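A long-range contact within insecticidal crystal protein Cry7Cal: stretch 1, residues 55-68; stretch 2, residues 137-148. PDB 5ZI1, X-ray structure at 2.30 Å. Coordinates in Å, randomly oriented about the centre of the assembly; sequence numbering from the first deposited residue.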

# COMPACT_ATOMS: atom_id res chain seq x y z
N LEU A 55 18.56 11.12 -4.53
CA LEU A 55 17.36 10.28 -4.47
C LEU A 55 16.41 10.58 -5.62
O LEU A 55 15.82 9.66 -6.20
CB LEU A 55 16.65 10.47 -3.13
CG LEU A 55 15.58 9.41 -2.81
CD1 LEU A 55 16.24 8.04 -2.66
CD2 LEU A 55 14.80 9.74 -1.56
N TRP A 56 16.27 11.86 -5.99
CA TRP A 56 15.36 12.18 -7.09
C TRP A 56 15.91 11.69 -8.42
O TRP A 56 15.13 11.33 -9.31
CB TRP A 56 15.10 13.68 -7.14
CG TRP A 56 14.58 14.27 -5.86
CD1 TRP A 56 15.33 14.74 -4.82
CD2 TRP A 56 13.21 14.47 -5.48
NE1 TRP A 56 14.52 15.22 -3.82
CE2 TRP A 56 13.21 15.06 -4.20
CE3 TRP A 56 11.98 14.21 -6.10
CZ2 TRP A 56 12.03 15.43 -3.53
CZ3 TRP A 56 10.79 14.57 -5.42
CH2 TRP A 56 10.83 15.17 -4.16
N GLU A 57 17.23 11.66 -8.58
CA GLU A 57 17.81 11.02 -9.76
C GLU A 57 17.46 9.53 -9.78
O GLU A 57 17.07 8.99 -10.82
CB GLU A 57 19.32 11.21 -9.79
CG GLU A 57 19.81 12.64 -9.99
CD GLU A 57 21.31 12.79 -9.69
OE1 GLU A 57 21.92 11.83 -9.17
OE2 GLU A 57 21.88 13.87 -9.98
N SER A 58 17.58 8.86 -8.63
CA SER A 58 17.23 7.44 -8.57
C SER A 58 15.75 7.22 -8.88
O SER A 58 15.40 6.23 -9.53
CB SER A 58 17.56 6.87 -7.20
OG SER A 58 18.89 7.18 -6.82
N PHE A 59 14.87 8.10 -8.37
CA PHE A 59 13.46 8.03 -8.74
C PHE A 59 13.29 7.99 -10.25
O PHE A 59 12.60 7.13 -10.79
CB PHE A 59 12.68 9.23 -8.18
CG PHE A 59 12.38 9.17 -6.71
CD1 PHE A 59 12.39 7.96 -6.01
CD2 PHE A 59 12.07 10.32 -6.02
CE1 PHE A 59 12.09 7.92 -4.65
CE2 PHE A 59 11.79 10.30 -4.66
CZ PHE A 59 11.80 9.09 -3.98
N MET A 60 13.91 8.95 -10.94
CA MET A 60 13.79 8.99 -12.39
C MET A 60 14.43 7.76 -13.05
O MET A 60 13.83 7.16 -13.94
CB MET A 60 14.42 10.28 -12.92
CG MET A 60 13.60 11.51 -12.55
SD MET A 60 14.21 13.05 -13.24
CE MET A 60 15.31 13.61 -11.95
N ASN A 61 15.62 7.36 -12.61
CA ASN A 61 16.32 6.23 -13.25
C ASN A 61 15.54 4.94 -13.09
O ASN A 61 15.32 4.22 -14.07
CB ASN A 61 17.73 6.07 -12.68
CG ASN A 61 18.67 7.17 -13.14
OD1 ASN A 61 18.53 7.71 -14.25
ND2 ASN A 61 19.64 7.51 -12.30
N GLU A 62 15.08 4.64 -11.87
CA GLU A 62 14.30 3.43 -11.65
C GLU A 62 13.03 3.41 -12.51
O GLU A 62 12.72 2.39 -13.15
CB GLU A 62 13.94 3.31 -10.17
CG GLU A 62 13.27 2.00 -9.81
CD GLU A 62 14.16 0.82 -10.11
OE1 GLU A 62 15.39 0.93 -9.88
OE2 GLU A 62 13.64 -0.22 -10.59
N VAL A 63 12.29 4.52 -12.56
CA VAL A 63 11.03 4.49 -13.31
C VAL A 63 11.29 4.40 -14.81
O VAL A 63 10.61 3.64 -15.52
CB VAL A 63 10.13 5.70 -12.96
CG1 VAL A 63 8.81 5.56 -13.69
CG2 VAL A 63 9.89 5.76 -11.48
N GLU A 64 12.25 5.15 -15.33
CA GLU A 64 12.69 4.94 -16.71
C GLU A 64 12.92 3.45 -17.00
O GLU A 64 12.44 2.93 -18.02
CB GLU A 64 13.97 5.72 -17.00
CG GLU A 64 13.82 7.22 -17.11
CD GLU A 64 15.15 7.91 -17.01
OE1 GLU A 64 15.28 9.03 -17.55
OE2 GLU A 64 16.09 7.34 -16.41
N ALA A 65 13.64 2.76 -16.12
CA ALA A 65 13.94 1.35 -16.34
C ALA A 65 12.67 0.50 -16.31
O ALA A 65 12.51 -0.42 -17.12
CB ALA A 65 14.93 0.83 -15.29
N LEU A 66 11.76 0.80 -15.37
CA LEU A 66 10.56 -0.02 -15.21
C LEU A 66 9.66 0.05 -16.44
O LEU A 66 9.11 -0.97 -16.86
CB LEU A 66 9.78 0.44 -13.98
CG LEU A 66 10.37 0.19 -12.60
CD1 LEU A 66 9.38 0.74 -11.58
CD2 LEU A 66 10.64 -1.30 -12.38
N ILE A 67 9.48 1.25 -17.00
CA ILE A 67 8.55 1.44 -18.11
C ILE A 67 9.25 1.61 -19.44
O ILE A 67 8.59 1.90 -20.45
CB ILE A 67 7.61 2.62 -17.87
CG1 ILE A 67 8.39 3.94 -17.93
CG2 ILE A 67 6.96 2.47 -16.58
CD1 ILE A 67 7.47 5.15 -17.84
N ASN A 68 10.57 1.51 -19.47
CA ASN A 68 11.31 1.48 -20.73
C ASN A 68 11.05 2.75 -21.54
O ASN A 68 10.58 2.71 -22.68
CB ASN A 68 10.95 0.22 -21.51
CG ASN A 68 11.88 -0.04 -22.66
OD1 ASN A 68 13.06 0.33 -22.61
ND2 ASN A 68 11.37 -0.69 -23.70
N GLU A 137 5.49 12.11 -18.66
CA GLU A 137 4.74 12.01 -17.42
C GLU A 137 4.95 10.67 -16.74
O GLU A 137 5.01 10.59 -15.51
CB GLU A 137 3.25 12.24 -17.68
CG GLU A 137 2.95 13.55 -18.37
CD GLU A 137 2.89 13.42 -19.88
OE1 GLU A 137 3.74 12.70 -20.48
OE2 GLU A 137 1.97 14.02 -20.47
N GLY A 138 5.06 9.60 -17.53
CA GLY A 138 5.37 8.28 -17.02
C GLY A 138 6.67 8.22 -16.23
O GLY A 138 6.67 8.00 -15.02
N PRO A 139 7.81 8.39 -16.90
CA PRO A 139 9.09 8.21 -16.18
C PRO A 139 9.28 9.20 -15.04
O PRO A 139 10.10 8.94 -14.15
CB PRO A 139 10.15 8.39 -17.28
CG PRO A 139 9.45 9.14 -18.35
CD PRO A 139 8.03 8.68 -18.33
N LEU A 140 8.54 10.30 -15.02
CA LEU A 140 8.60 11.31 -13.98
C LEU A 140 7.61 11.08 -12.85
O LEU A 140 7.50 11.93 -11.96
CB LEU A 140 8.31 12.71 -14.57
CG LEU A 140 9.36 13.36 -15.44
CD1 LEU A 140 8.85 14.69 -16.01
CD2 LEU A 140 10.62 13.56 -14.63
N LEU A 141 6.87 9.96 -12.86
CA LEU A 141 5.72 9.83 -11.98
C LEU A 141 6.11 9.88 -10.50
O LEU A 141 5.45 10.58 -9.71
CB LEU A 141 4.96 8.55 -12.30
CG LEU A 141 3.65 8.37 -11.54
CD1 LEU A 141 2.76 9.65 -11.67
CD2 LEU A 141 2.93 7.14 -12.06
N THR A 142 7.18 9.19 -10.11
CA THR A 142 7.54 9.17 -8.69
C THR A 142 8.00 10.54 -8.22
O THR A 142 7.65 10.98 -7.12
CB THR A 142 8.62 8.11 -8.41
OG1 THR A 142 8.09 6.81 -8.62
CG2 THR A 142 9.07 8.19 -6.99
N VAL A 143 8.76 11.25 -9.06
CA VAL A 143 9.09 12.64 -8.75
C VAL A 143 7.82 13.45 -8.53
O VAL A 143 7.72 14.24 -7.58
CB VAL A 143 9.96 13.25 -9.87
CG1 VAL A 143 10.18 14.75 -9.63
CG2 VAL A 143 11.30 12.51 -9.97
N TYR A 144 6.83 13.25 -9.39
CA TYR A 144 5.59 14.01 -9.29
C TYR A 144 4.87 13.67 -7.98
O TYR A 144 4.53 14.57 -7.20
CB TYR A 144 4.71 13.70 -10.49
CG TYR A 144 3.39 14.43 -10.51
CD1 TYR A 144 2.28 13.91 -9.87
CD2 TYR A 144 3.25 15.62 -11.21
CE1 TYR A 144 1.07 14.57 -9.89
CE2 TYR A 144 2.05 16.28 -11.24
CZ TYR A 144 0.96 15.75 -10.58
OH TYR A 144 -0.25 16.40 -10.62
N ALA A 145 4.65 12.38 -7.73
CA ALA A 145 3.98 11.95 -6.51
C ALA A 145 4.65 12.51 -5.26
O ALA A 145 3.98 13.06 -4.38
CB ALA A 145 3.93 10.43 -6.45
N GLN A 146 5.98 12.41 -5.18
CA GLN A 146 6.66 12.80 -3.95
C GLN A 146 6.62 14.31 -3.74
O GLN A 146 6.47 14.79 -2.61
CB GLN A 146 8.10 12.29 -3.95
CG GLN A 146 8.21 10.79 -3.97
CD GLN A 146 7.93 10.14 -2.62
OE1 GLN A 146 8.05 10.77 -1.58
NE2 GLN A 146 7.58 8.85 -2.65
N ALA A 147 6.78 15.09 -4.82
CA ALA A 147 6.67 16.54 -4.71
C ALA A 147 5.23 16.94 -4.46
O ALA A 147 4.96 17.84 -3.65
CB ALA A 147 7.20 17.20 -5.99
N ALA A 148 4.29 16.29 -5.15
CA ALA A 148 2.89 16.50 -4.86
C ALA A 148 2.63 16.34 -3.38
O ALA A 148 1.96 17.17 -2.74
CB ALA A 148 2.04 15.52 -5.67
O HOH W 1 9.94 9.23 -11.44

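No direct hydrogen bond joins the two stretches; the polar link between them is a single water, set where the turn at G138–L141 runs into the second helix. Water 1 donates to P139 O at 2.7 Å and, more weakly, to F59 O at 3.5 Å, and it accepts a weak hydrogen bond from V143 N at 3.3 Å. It thus bridges the two backbones, serving the P139 carbonyl and the V143 amide near the start of helix 141–148, where the amide has no helical carbonyl bonded to it within the stretch.

Everything else is packing. The helices run at 138° between their N-to-C directions, with axes 8.6 Å apart at closest approach, and together the stretches bury 589 Å². F59 and T142 meet with their CA atoms 6.0 Å apart. Both CA-to-CB bonds point toward the opposing stretch, and the T142 methyl CG2 lies over one face of the F59 ring, 3.6 Å from its centroid and 18° off the normal, a CH-pi contact. The methyl gives T142 an apolar surface to set against the ring. Its hydroxyl pays a price: OG1 sits 3.5 Å from V63 CG2 and is buried without a partner. Q146, one turn further on, brings CG to 3.7 Å from F59 CE2, so the aliphatic part of this polar side chain packs here while its NE2 is hydrogen-bonded elsewhere in the structure.

V143 is gripped by three residues of the first helix. Its CG2 lies 3.6 Å from M60 CG and 4.0 Å from F59 CB, and its CG1 lies 4.0 Å from W56 CE3; the compact, branched apolar side chain fills the space beside W56, F59 and M60. The CA-to-CB bond of W56 points sideways, but the end of its side chain comes nearer the second stretch, with CZ3 3.8 Å from Q146 CB and the ring edge near V143 O and A147 N. M60 also extends to L140, SD to CD2 at 3.9 Å.

At the other end the helix packs against the turn, which is closed by the hydrogen bond from L141 N to G138 O (2.9 Å). E64 and P139 have CA atoms only 4.9 Å apart, and the methylene CG of E64 rests 3.9 Å from P139 CB. V63 CB approaches P139 O at 3.5 Å. I67 CD1 sits above the proline ring near its nitrogen, 3.4 Å from P139 N and 3.6 Å from P139 CD. Glycine suits position 138, since an ideal CB there would lie 3.0 Å from I67 CD1, a clash.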